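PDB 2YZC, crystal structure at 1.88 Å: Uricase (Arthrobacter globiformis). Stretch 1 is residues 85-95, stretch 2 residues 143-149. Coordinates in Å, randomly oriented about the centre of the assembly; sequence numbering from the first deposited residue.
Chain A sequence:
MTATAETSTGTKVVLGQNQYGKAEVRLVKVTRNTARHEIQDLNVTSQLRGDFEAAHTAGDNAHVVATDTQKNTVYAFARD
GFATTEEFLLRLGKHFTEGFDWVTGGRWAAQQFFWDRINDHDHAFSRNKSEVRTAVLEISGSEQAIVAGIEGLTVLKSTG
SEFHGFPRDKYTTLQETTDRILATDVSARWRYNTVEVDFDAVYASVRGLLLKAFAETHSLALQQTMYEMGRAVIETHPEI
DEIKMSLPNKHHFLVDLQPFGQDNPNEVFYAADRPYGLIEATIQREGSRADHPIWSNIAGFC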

# COMPACT_ATOMS: atom_id res chain seq x y z
N THR A 85 14.61 17.53 -14.19
CA THR A 85 13.88 16.34 -14.59
C THR A 85 13.23 16.56 -15.96
O THR A 85 13.28 15.68 -16.82
CB THR A 85 12.80 16.00 -13.55
OG1 THR A 85 13.43 15.73 -12.29
CG2 THR A 85 11.99 14.79 -13.98
N GLU A 86 12.64 17.73 -16.16
CA GLU A 86 12.00 18.01 -17.44
C GLU A 86 13.00 17.97 -18.60
O GLU A 86 12.70 17.46 -19.67
CB GLU A 86 11.29 19.37 -17.40
CG GLU A 86 10.07 19.37 -16.50
CD GLU A 86 10.36 19.84 -15.08
OE1 GLU A 86 11.47 19.58 -14.56
OE2 GLU A 86 9.46 20.47 -14.47
N GLU A 87 14.19 18.51 -18.39
CA GLU A 87 15.20 18.50 -19.44
C GLU A 87 15.70 17.09 -19.72
O GLU A 87 16.09 16.77 -20.85
CB GLU A 87 16.35 19.44 -19.06
CG GLU A 87 15.91 20.90 -19.08
CD GLU A 87 16.90 21.83 -18.42
OE1 GLU A 87 17.99 22.03 -18.98
OE2 GLU A 87 16.57 22.35 -17.33
N PHE A 88 15.69 16.24 -18.70
CA PHE A 88 16.12 14.86 -18.88
C PHE A 88 15.09 14.17 -19.77
O PHE A 88 15.44 13.46 -20.71
CB PHE A 88 16.19 14.14 -17.53
CG PHE A 88 16.69 12.72 -17.62
CD1 PHE A 88 17.95 12.45 -18.16
CD2 PHE A 88 15.93 11.66 -17.14
CE1 PHE A 88 18.44 11.14 -18.23
CE2 PHE A 88 16.41 10.35 -17.19
CZ PHE A 88 17.67 10.09 -17.74
N LEU A 89 13.81 14.40 -19.49
CA LEU A 89 12.75 13.78 -20.28
C LEU A 89 12.78 14.28 -21.72
O LEU A 89 12.55 13.51 -22.66
CB LEU A 89 11.38 14.07 -19.65
CG LEU A 89 11.11 13.51 -18.25
CD1 LEU A 89 9.72 13.93 -17.80
CD2 LEU A 89 11.25 12.00 -18.25
N LEU A 90 13.08 15.56 -21.90
CA LEU A 90 13.14 16.14 -23.25
C LEU A 90 14.22 15.46 -24.08
O LEU A 90 14.04 15.20 -25.28
CB LEU A 90 13.40 17.65 -23.16
CG LEU A 90 12.19 18.51 -22.76
CD1 LEU A 90 12.63 19.91 -22.36
CD2 LEU A 90 11.22 18.56 -23.94
N ARG A 91 15.35 15.16 -23.46
CA ARG A 91 16.42 14.49 -24.18
C ARG A 91 15.97 13.11 -24.63
O ARG A 91 16.17 12.71 -25.78
CB ARG A 91 17.67 14.37 -23.31
CG ARG A 91 18.84 13.78 -24.08
CD ARG A 91 20.08 13.57 -23.24
NE ARG A 91 21.12 12.94 -24.05
CZ ARG A 91 22.27 12.47 -23.57
NH1 ARG A 91 22.55 12.57 -22.28
NH2 ARG A 91 23.15 11.91 -24.40
N LEU A 92 15.34 12.37 -23.71
CA LEU A 92 14.85 11.03 -24.02
C LEU A 92 13.81 11.05 -25.14
O LEU A 92 13.90 10.28 -26.10
CB LEU A 92 14.22 10.39 -22.77
CG LEU A 92 15.20 9.88 -21.70
CD1 LEU A 92 14.47 9.60 -20.39
CD2 LEU A 92 15.88 8.62 -22.23
N GLY A 93 12.83 11.93 -25.01
CA GLY A 93 11.78 12.03 -26.01
C GLY A 93 12.30 12.34 -27.40
O GLY A 93 11.90 11.70 -28.37
N LYS A 94 13.20 13.31 -27.50
CA LYS A 94 13.76 13.68 -28.79
C LYS A 94 14.56 12.53 -29.38
O LYS A 94 14.53 12.29 -30.58
CB LYS A 94 14.65 14.91 -28.66
CG LYS A 94 13.92 16.17 -28.21
CD LYS A 94 14.90 17.32 -28.05
CE LYS A 94 14.24 18.54 -27.44
NZ LYS A 94 15.23 19.63 -27.18
N HIS A 95 15.27 11.81 -28.52
CA HIS A 95 16.08 10.68 -28.95
C HIS A 95 15.27 9.61 -29.67
O HIS A 95 15.60 9.20 -30.78
CB HIS A 95 16.78 10.02 -27.75
CG HIS A 95 17.34 8.67 -28.07
ND1 HIS A 95 18.44 8.49 -28.88
CD2 HIS A 95 16.93 7.43 -27.72
CE1 HIS A 95 18.68 7.20 -29.02
NE2 HIS A 95 17.77 6.53 -28.32
N GLU A 143 5.70 18.99 -31.90
CA GLU A 143 5.15 19.59 -30.70
C GLU A 143 5.63 18.88 -29.44
O GLU A 143 5.55 17.65 -29.34
CB GLU A 143 3.62 19.58 -30.72
CG GLU A 143 3.01 20.53 -29.70
CD GLU A 143 1.53 20.27 -29.44
OE1 GLU A 143 0.77 20.04 -30.40
OE2 GLU A 143 1.12 20.32 -28.25
N GLN A 144 6.12 19.66 -28.48
CA GLN A 144 6.58 19.15 -27.20
C GLN A 144 5.73 19.79 -26.11
O GLN A 144 5.78 21.01 -25.92
CB GLN A 144 8.05 19.52 -27.01
CG GLN A 144 8.99 18.78 -27.95
CD GLN A 144 10.28 19.52 -28.19
OE1 GLN A 144 10.73 20.30 -27.35
NE2 GLN A 144 10.91 19.26 -29.33
N ALA A 145 4.95 18.98 -25.41
CA ALA A 145 4.08 19.47 -24.34
C ALA A 145 4.54 18.92 -23.00
O ALA A 145 4.76 17.72 -22.87
CB ALA A 145 2.64 19.06 -24.61
N ILE A 146 4.66 19.81 -22.01
CA ILE A 146 5.09 19.43 -20.68
C ILE A 146 4.11 19.83 -19.58
O ILE A 146 3.62 20.96 -19.53
CB ILE A 146 6.45 20.07 -20.34
CG1 ILE A 146 7.52 19.60 -21.32
CG2 ILE A 146 6.85 19.73 -18.91
CD1 ILE A 146 8.85 20.30 -21.15
N VAL A 147 3.84 18.87 -18.70
CA VAL A 147 2.96 19.07 -17.55
C VAL A 147 3.76 18.72 -16.30
O VAL A 147 4.24 17.60 -16.16
CB VAL A 147 1.71 18.14 -17.62
CG1 VAL A 147 0.97 18.15 -16.27
CG2 VAL A 147 0.77 18.61 -18.73
N ALA A 148 3.92 19.69 -15.40
CA ALA A 148 4.64 19.46 -14.15
C ALA A 148 3.59 19.37 -13.06
O ALA A 148 2.47 19.82 -13.24
CB ALA A 148 5.62 20.60 -13.87
N GLY A 149 3.94 18.79 -11.92
CA GLY A 149 2.96 18.70 -10.87
C GLY A 149 3.54 18.37 -9.51
O GLY A 149 4.74 18.19 -9.35
O HOH W 1 13.12 21.26 -26.64

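The helix of residues 85-95 packs across the strand of residues 143-149 at 149° between their N-to-C directions, so the two run roughly antiparallel, with axes 10.5 Å apart at closest approach. No direct hydrogen bond joins them; side-chain packing and one bridging water make the contact. Because the strand alternates, Q144 and I146 point toward the helix while A145 and V147 point away. On the helix, the contacting residues E86, L90 and K94 are spaced by four, a little more than one turn, and so line up along one flank. The same spacing appears in the helix hydrogen bonds from L90 N to E86 O (3.0 Å) and from K94 N to L90 O (3.0 Å).

T85 lies out of reach, and the contact begins at E86, whose CA sits 7.8 Å from the CA of I146. Its CA-to-CB bond points toward the strand, and its aliphatic CG rests 4.0 Å from I146 CG2. A buried glutamate would be costly if its charge were left unsatisfied, but both carboxylate oxygens are hydrogen-bonded elsewhere in the structure. The side chain thus places an aliphatic carbon, CG, against isoleucine, while its OE2 comes within 3.9 Å of A148 CB, a van der Waals approach to a small methyl group. E87 points away, and F88 is out of reach. L89 does point toward the strand, yet its side chain stops short of contact.

One turn on from E86, L90 provides the apolar centre of the contact. Its CA-to-CB bond points sideways, but the end of the side chain comes nearer, with chi1 m and chi2 t, and CD1 meets I146 CD1 at 4.0 Å. Two branched aliphatic residues suit this buried place, since neither side chain has a polar group to satisfy. L90 also borders the glutamine: its CD2 lies 3.9 Å from Q144 OE1.

R91, L92 and G93 take no part. K94 then closes the row at a partly exposed position, where a long, charged side chain can bring its CE against the glutamine and its ammonium to a water. Its CA-to-CB bond is sideways, but the extended chain, t from chi2 to chi4, brings CE to 3.9 Å from Q144 NE2. Beyond this, water 1 accepts a hydrogen bond from K94 NZ (2.7 Å) and donates one to Q144 OE1 (2.7 Å). The water thus links ammonium and amide carbonyl, giving the contact a polar margin beside its apolar centre.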